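Hexokinase (Schistosoma mansoni, PDB 1BDG) probably catalyses the ATP-dependent phosphorylation of glucose and other hexoses to their 6-phosphates, the first step of glycolysis. Local coordinates at residues Glu10-Ile15 / Asn360-Tyr365; Ile307-Asp312 / Leu350-Val355; Glu332-Pro335 / Tyr340-His343. One frame throughout, in Å; residues are numbered along the deposited sequence.

Interactions 1, 2 and 3 lie close together, on the same side of the chain's centre. Interaction 1 is about 14 Å from each of the others, and interactions 2 and 3 are about 17 Å apart, centre to centre. Along the chain the segments come in the order 10-15, 307-312, 332-335, 340-343, 350-355, 360-365. Interaction 3 therefore falls within the span of interaction 2, and both fall within that of interaction 1. The five later segments lie in the predicted large subdomain. Helix 357-389 joins the three contacts: I362 packs on L308, N360 OD1 hydrogen-bonds H343, and R364 hydrogen-bonds the backbone O of D334. Interaction 1 thus attaches the N-terminal helix 5-16 to this helical part of the large subdomain.

Interaction 1 (Glu10-Ile15 / Asn360-Tyr365); sequences EKVVEI and NRIVRY
V12 and V13 on helix 5-16 pack against I362 and Y365 on helix 357-389. The two helical segments run nearly parallel. Their axes approach to 10.3 Å and cross at -17°. The two methyls of V12 serve different partners. V12 CG2 rests against the I362 side chain at CG1, CG2 and CD1, and is closest to I362 CG1 at 3.5 Å. The other methyl, V12 CG1, lies 3.8 Å from Y365 CD2. V13 CG2 reaches the far end of the same ring, 3.8 Å from Y365 CZ, and the two side chains cross at about a right angle. The Y365 ring is carried across the gap because CG is anti to the backbone N (chi1 -176°).

The polar contact is indirect. One water donates to V13 O at 3.0 Å and also hydrogen-bonds Y365 OH at 3.0 Å. It ties the phenol to the backbone of helix 5-16.

Neighbouring elements close round this pair. V12 and I362 both rest on L302 of helix 288-304. F9 meets the Y365 ring edge-to-face and makes a cation-pi contact with R361. On the far flank V363 packs on helix 340-349.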
# COMPACT_ATOMS: atom_id res chain seq x y z
N GLU A 10 -10.87 31.89 4.46
CA GLU A 10 -10.88 31.63 5.89
C GLU A 10 -11.94 30.60 6.31
O GLU A 10 -11.83 30.01 7.38
CB GLU A 10 -11.02 32.93 6.69
CG GLU A 10 -9.67 33.48 7.18
CD GLU A 10 -9.36 34.88 6.68
OE1 GLU A 10 -9.24 35.04 5.44
OE2 GLU A 10 -9.21 35.82 7.51
N LYS A 11 -12.96 30.40 5.47
CA LYS A 11 -13.99 29.39 5.75
C LYS A 11 -13.35 28.03 5.49
O LYS A 11 -13.46 27.09 6.32
CB LYS A 11 -15.18 29.56 4.82
CG LYS A 11 -15.95 30.80 5.07
CD LYS A 11 -17.03 31.02 4.04
CE LYS A 11 -17.97 32.13 4.53
NZ LYS A 11 -18.90 32.64 3.47
N VAL A 12 -12.66 27.91 4.35
CA VAL A 12 -12.00 26.67 3.98
C VAL A 12 -11.01 26.28 5.09
O VAL A 12 -10.87 25.09 5.42
CB VAL A 12 -11.27 26.80 2.62
CG1 VAL A 12 -10.52 25.52 2.28
CG2 VAL A 12 -12.26 27.11 1.54
N VAL A 13 -10.36 27.26 5.70
CA VAL A 13 -9.44 26.92 6.77
C VAL A 13 -10.16 26.28 7.95
O VAL A 13 -9.77 25.21 8.43
CB VAL A 13 -8.66 28.15 7.23
CG1 VAL A 13 -7.90 27.85 8.53
CG2 VAL A 13 -7.70 28.58 6.12
N GLU A 14 -11.26 26.89 8.36
CA GLU A 14 -12.06 26.42 9.48
C GLU A 14 -12.67 25.03 9.26
O GLU A 14 -12.75 24.22 10.18
CB GLU A 14 -13.14 27.47 9.77
CG GLU A 14 -13.57 27.55 11.22
CD GLU A 14 -12.40 27.78 12.17
OE1 GLU A 14 -11.35 28.29 11.71
OE2 GLU A 14 -12.54 27.42 13.37
N ILE A 15 -13.06 24.76 8.02
CA ILE A 15 -13.67 23.48 7.65
C ILE A 15 -12.60 22.38 7.61
O ILE A 15 -12.80 21.27 8.14
CB ILE A 15 -14.42 23.61 6.28
CG1 ILE A 15 -15.56 24.63 6.42
CG2 ILE A 15 -14.94 22.25 5.78
CD1 ILE A 15 -15.91 25.34 5.16
N ASN A 360 -8.82 28.10 -7.21
CA ASN A 360 -7.49 27.51 -7.33
C ASN A 360 -6.82 27.50 -5.96
O ASN A 360 -6.33 26.46 -5.51
CB ASN A 360 -6.65 28.29 -8.33
CG ASN A 360 -7.11 28.11 -9.76
OD1 ASN A 360 -6.77 28.91 -10.63
ND2 ASN A 360 -7.84 27.03 -10.02
N ARG A 361 -6.83 28.66 -5.31
CA ARG A 361 -6.23 28.79 -3.98
C ARG A 361 -6.88 27.82 -2.98
O ARG A 361 -6.18 27.06 -2.30
CB ARG A 361 -6.33 30.23 -3.48
CG ARG A 361 -5.85 30.38 -2.07
CD ARG A 361 -5.36 31.77 -1.75
NE ARG A 361 -5.99 32.31 -0.55
CZ ARG A 361 -5.63 33.45 0.02
NH1 ARG A 361 -4.62 34.16 -0.50
NH2 ARG A 361 -6.29 33.91 1.08
N ILE A 362 -8.21 27.85 -2.90
CA ILE A 362 -8.98 26.96 -2.03
C ILE A 362 -8.65 25.49 -2.33
O ILE A 362 -8.41 24.72 -1.40
CB ILE A 362 -10.53 27.18 -2.21
CG1 ILE A 362 -10.97 28.45 -1.47
CG2 ILE A 362 -11.32 25.95 -1.80
CD1 ILE A 362 -12.40 28.81 -1.71
N VAL A 363 -8.58 25.12 -3.61
CA VAL A 363 -8.28 23.74 -3.99
C VAL A 363 -6.85 23.26 -3.68
O VAL A 363 -6.67 22.10 -3.32
CB VAL A 363 -8.66 23.46 -5.47
CG1 VAL A 363 -8.19 22.09 -5.91
CG2 VAL A 363 -10.16 23.52 -5.63
N ARG A 364 -5.85 24.13 -3.80
CA ARG A 364 -4.47 23.72 -3.49
C ARG A 364 -4.32 23.52 -1.98
O ARG A 364 -3.50 22.73 -1.52
CB ARG A 364 -3.46 24.76 -3.99
CG ARG A 364 -2.01 24.28 -4.03
CD ARG A 364 -1.08 25.25 -3.30
NE ARG A 364 0.34 24.93 -3.42
CZ ARG A 364 0.93 23.84 -2.92
NH1 ARG A 364 0.22 22.92 -2.27
NH2 ARG A 364 2.26 23.68 -3.05
N TYR A 365 -5.11 24.25 -1.20
CA TYR A 365 -5.06 24.13 0.24
C TYR A 365 -5.71 22.79 0.62
O TYR A 365 -5.21 22.07 1.49
CB TYR A 365 -5.80 25.30 0.88
CG TYR A 365 -5.73 25.34 2.38
CD1 TYR A 365 -4.57 25.73 3.04
CD2 TYR A 365 -6.85 25.01 3.15
CE1 TYR A 365 -4.53 25.80 4.42
CE2 TYR A 365 -6.82 25.07 4.53
CZ TYR A 365 -5.66 25.47 5.17
OH TYR A 365 -5.64 25.56 6.53
O HOH W 1 -6.96 24.24 8.83

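Interaction 2 (Ile307-Asp312 / Leu350-Val355); sequences ILFRGD and LHVPVV
F309 presents the face of its ring to V352, and V352 sets a methyl squarely on it. V352 CG1 lies 3.8 Å from the centroid of the F309 ring and only 4° off the ring normal. This is a CH-pi contact over the centre of the face. The second methyl reaches the far end of the ring, with V352 CG2 4.0 Å from F309 CZ. The two side chains cross at about a right angle. V352 CG1 is anti to its own N (chi1 -177°), and CG2 stands beside that N; this puts CG1 over the ring centre and CG2 toward the CZ end. On the opposite ring face lies L308 CD1, offset toward the rim. The ring is therefore held between a leucine and a valine. D312 O sits at the ring edge, in plane.

R310 makes the second approach. Its chain bends at chi2 and chi3, and the guanidinium meets the other loop with its edge. R310 NH2 is 3.5 Å from V354 O and 4.3 Å from V355 CA. The main charge partner of R310 is D359, which forms a salt bridge with NH1. D359 also accepts a hydrogen bond from F309 N. D359, near the start of helix 357-389, thus holds both F309 N and the R310 guanidinium.

V352 makes backbone hydrogen bonds with L346. On the other side, F309, R310 and G311 all have positive phi and form two overlapping turns. G311 N bonds to L308 O at 2.8 Å, and D312 N bonds to F309 O at 2.8 Å. The second is a type I' turn with R310 and G311 at its corners, and the backbone of G311 (phi 91°) calls for glycine. The turns present F309 and R310 to the loop between helices 340-349 and 357-389.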
# COMPACT_ATOMS: atom_id res chain seq x y z
N ILE A 307 -19.04 27.76 -1.60
CA ILE A 307 -17.68 28.26 -1.36
C ILE A 307 -16.73 27.99 -2.53
O ILE A 307 -15.62 28.51 -2.55
CB ILE A 307 -17.11 27.72 -0.02
CG1 ILE A 307 -18.13 27.94 1.11
CG2 ILE A 307 -15.83 28.46 0.36
CD1 ILE A 307 -17.72 27.44 2.50
N LEU A 308 -17.17 27.21 -3.51
CA LEU A 308 -16.39 26.90 -4.70
C LEU A 308 -17.26 26.96 -5.96
O LEU A 308 -18.45 26.71 -5.92
CB LEU A 308 -15.76 25.50 -4.64
CG LEU A 308 -14.30 25.22 -4.23
CD1 LEU A 308 -13.87 23.89 -4.82
CD2 LEU A 308 -13.38 26.30 -4.73
N PHE A 309 -16.64 27.29 -7.08
CA PHE A 309 -17.31 27.36 -8.38
C PHE A 309 -18.72 27.97 -8.34
O PHE A 309 -19.62 27.53 -9.07
CB PHE A 309 -17.35 25.97 -9.03
CG PHE A 309 -16.05 25.19 -8.91
CD1 PHE A 309 -14.82 25.83 -8.98
CD2 PHE A 309 -16.07 23.80 -8.74
CE1 PHE A 309 -13.63 25.11 -8.88
CE2 PHE A 309 -14.89 23.08 -8.64
CZ PHE A 309 -13.67 23.73 -8.70
N ARG A 310 -18.91 28.99 -7.51
CA ARG A 310 -20.21 29.65 -7.36
C ARG A 310 -21.36 28.69 -7.15
O ARG A 310 -22.51 29.00 -7.48
CB ARG A 310 -20.50 30.55 -8.58
CG ARG A 310 -20.01 31.97 -8.42
CD ARG A 310 -18.52 31.96 -8.18
NE ARG A 310 -17.82 31.28 -9.27
CZ ARG A 310 -16.53 30.95 -9.25
NH1 ARG A 310 -15.80 31.23 -8.18
NH2 ARG A 310 -15.98 30.34 -10.29
N GLY A 311 -21.05 27.52 -6.60
CA GLY A 311 -22.08 26.52 -6.34
C GLY A 311 -22.31 25.52 -7.46
O GLY A 311 -23.16 24.64 -7.33
N ASP A 312 -21.61 25.67 -8.58
CA ASP A 312 -21.76 24.74 -9.70
C ASP A 312 -20.75 23.62 -9.60
O ASP A 312 -19.54 23.86 -9.43
CB ASP A 312 -21.54 25.45 -11.03
CG ASP A 312 -22.60 26.47 -11.33
OD1 ASP A 312 -23.73 26.32 -10.83
OD2 ASP A 312 -22.31 27.45 -12.06
N LEU A 350 -10.08 18.16 -14.86
CA LEU A 350 -11.48 18.09 -14.42
C LEU A 350 -12.47 18.88 -15.30
O LEU A 350 -13.69 18.86 -15.06
CB LEU A 350 -11.61 18.56 -12.97
CG LEU A 350 -10.74 17.82 -11.96
CD1 LEU A 350 -10.93 18.41 -10.57
CD2 LEU A 350 -11.07 16.33 -11.97
N HIS A 351 -11.95 19.58 -16.31
CA HIS A 351 -12.80 20.36 -17.20
C HIS A 351 -13.77 21.34 -16.48
O HIS A 351 -14.83 21.66 -17.04
CB HIS A 351 -13.62 19.45 -18.12
CG HIS A 351 -12.82 18.41 -18.84
ND1 HIS A 351 -11.47 18.20 -18.61
CD2 HIS A 351 -13.19 17.49 -19.77
CE1 HIS A 351 -11.05 17.20 -19.37
NE2 HIS A 351 -12.07 16.76 -20.08
N VAL A 352 -13.47 21.78 -15.26
CA VAL A 352 -14.36 22.73 -14.60
C VAL A 352 -14.54 23.89 -15.59
O VAL A 352 -13.56 24.47 -16.06
CB VAL A 352 -13.75 23.31 -13.31
CG1 VAL A 352 -14.75 24.24 -12.63
CG2 VAL A 352 -13.36 22.20 -12.36
N PRO A 353 -15.80 24.24 -15.93
CA PRO A 353 -16.25 25.30 -16.85
C PRO A 353 -15.70 26.72 -16.62
O PRO A 353 -15.02 27.28 -17.49
CB PRO A 353 -17.77 25.27 -16.67
CG PRO A 353 -18.03 23.84 -16.39
CD PRO A 353 -16.96 23.51 -15.39
N VAL A 354 -16.07 27.35 -15.51
CA VAL A 354 -15.61 28.69 -15.17
C VAL A 354 -14.81 28.55 -13.88
O VAL A 354 -15.34 28.03 -12.90
CB VAL A 354 -16.79 29.65 -14.90
CG1 VAL A 354 -16.30 31.06 -14.72
CG2 VAL A 354 -17.79 29.56 -16.03
N VAL A 355 -13.56 29.02 -13.88
CA VAL A 355 -12.69 28.91 -12.71
C VAL A 355 -12.10 30.26 -12.27
O VAL A 355 -11.74 31.10 -13.11
CB VAL A 355 -11.55 27.90 -12.98
CG1 VAL A 355 -10.72 28.37 -14.15
CG2 VAL A 355 -10.66 27.74 -11.75

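Interaction 3 (Glu332-Pro335 / Tyr340-His343); sequences ERDP and YNTH
D334 points its carboxylate at the first turn of helix 340-349, where T342 binds it twice. T342 N donates to D334 OD2 at 3.1 Å. This N-H arrives on the syn side of OD2, 16° out of the carboxylate plane, with an angle of 150° at the hydrogen. The hydroxyl T342 OG1 also donates to D334 OD2, at 2.9 Å, and comes in nearly along the C-O axis. One oxygen thus accepts both donors of a single residue. T342 can do this because OG1 stands beside its own backbone N (chi1 -57°).

The other oxygen faces the preceding amides, but more loosely. Y340 N to D334 OD1 is a weak, bent bond of 3.2 Å. N341 N to D334 OD1 is also weak, at 3.4 Å. N341 CB packs 3.7 Å from D334 OD2. N341 OD1 lies farther along, 4.2 Å from R333 CB.

The second shell fixes both partners. R364 on helix 357-389 hydrogen-bonds the carbonyl O of D334 and forms a salt bridge with E332. The same arginine packs against T342. H343 ND1 hydrogen-bonds N360 OD1, which ties the helix start to helix 357-389. The R333 side chain also comes within about 3 Å of that of T329 (nearest atoms), a residue close in sequence that is assigned to the ATP site by similarity.

The chemistry is that of a carboxylate set against the amides of a helix start. Those N-H groups have no carbonyl of an earlier helical turn to bond to, and D334 takes this role from a loop six residues upstream. The positive end of the helix dipole would probably stabilise the negative charge on D334.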
# COMPACT_ATOMS: atom_id res chain seq x y z
N GLU A 332 1.05 20.04 -5.98
CA GLU A 332 2.00 20.24 -4.88
C GLU A 332 3.25 21.08 -5.16
O GLU A 332 3.87 21.60 -4.22
CB GLU A 332 2.42 18.88 -4.31
CG GLU A 332 1.60 18.46 -3.11
CD GLU A 332 1.86 19.33 -1.89
OE1 GLU A 332 3.03 19.38 -1.44
OE2 GLU A 332 0.92 19.99 -1.39
N ARG A 333 3.61 21.24 -6.44
CA ARG A 333 4.78 22.04 -6.85
C ARG A 333 4.46 23.54 -6.96
O ARG A 333 5.29 24.33 -7.42
CB ARG A 333 5.30 21.56 -8.21
CG ARG A 333 5.46 20.04 -8.32
CD ARG A 333 5.69 19.58 -9.76
NE ARG A 333 5.57 18.13 -9.88
CZ ARG A 333 6.42 17.26 -9.33
NH1 ARG A 333 7.47 17.69 -8.63
NH2 ARG A 333 6.23 15.96 -9.48
N ASP A 334 3.27 23.94 -6.51
CA ASP A 334 2.86 25.34 -6.59
C ASP A 334 3.37 26.27 -5.48
O ASP A 334 3.13 26.03 -4.28
CB ASP A 334 1.33 25.45 -6.68
CG ASP A 334 0.82 25.51 -8.11
OD1 ASP A 334 1.58 25.94 -9.02
OD2 ASP A 334 -0.37 25.15 -8.32
N PRO A 335 4.07 27.35 -5.85
CA PRO A 335 4.58 28.31 -4.86
C PRO A 335 3.38 29.11 -4.33
O PRO A 335 2.23 28.83 -4.70
CB PRO A 335 5.50 29.22 -5.70
CG PRO A 335 5.91 28.37 -6.85
CD PRO A 335 4.60 27.66 -7.19
N TYR A 340 -0.49 27.64 -10.84
CA TYR A 340 -0.54 27.19 -12.23
C TYR A 340 -0.98 25.74 -12.37
O TYR A 340 -1.92 25.43 -13.11
CB TYR A 340 0.83 27.40 -12.91
CG TYR A 340 1.26 28.86 -12.96
CD1 TYR A 340 0.34 29.87 -13.27
CD2 TYR A 340 2.57 29.24 -12.63
CE1 TYR A 340 0.70 31.20 -13.23
CE2 TYR A 340 2.94 30.58 -12.59
CZ TYR A 340 1.99 31.55 -12.90
OH TYR A 340 2.32 32.88 -12.85
N ASN A 341 -0.31 24.84 -11.65
CA ASN A 341 -0.65 23.42 -11.73
C ASN A 341 -2.06 23.15 -11.23
O ASN A 341 -2.74 22.26 -11.75
CB ASN A 341 0.35 22.59 -10.95
CG ASN A 341 1.67 22.43 -11.67
OD1 ASN A 341 2.71 22.90 -11.20
ND2 ASN A 341 1.64 21.78 -12.83
N THR A 342 -2.49 23.90 -10.21
CA THR A 342 -3.83 23.74 -9.65
C THR A 342 -4.80 24.17 -10.73
O THR A 342 -5.66 23.40 -11.15
CB THR A 342 -4.05 24.62 -8.41
OG1 THR A 342 -3.05 24.32 -7.44
CG2 THR A 342 -5.41 24.38 -7.81
N HIS A 343 -4.59 25.39 -11.21
CA HIS A 343 -5.41 25.98 -12.26
C HIS A 343 -5.61 25.04 -13.45
O HIS A 343 -6.74 24.73 -13.84
CB HIS A 343 -4.79 27.29 -12.73
CG HIS A 343 -5.64 28.04 -13.70
ND1 HIS A 343 -6.74 28.78 -13.32
CD2 HIS A 343 -5.56 28.16 -15.05
CE1 HIS A 343 -7.30 29.32 -14.39
NE2 HIS A 343 -6.60 28.96 -15.45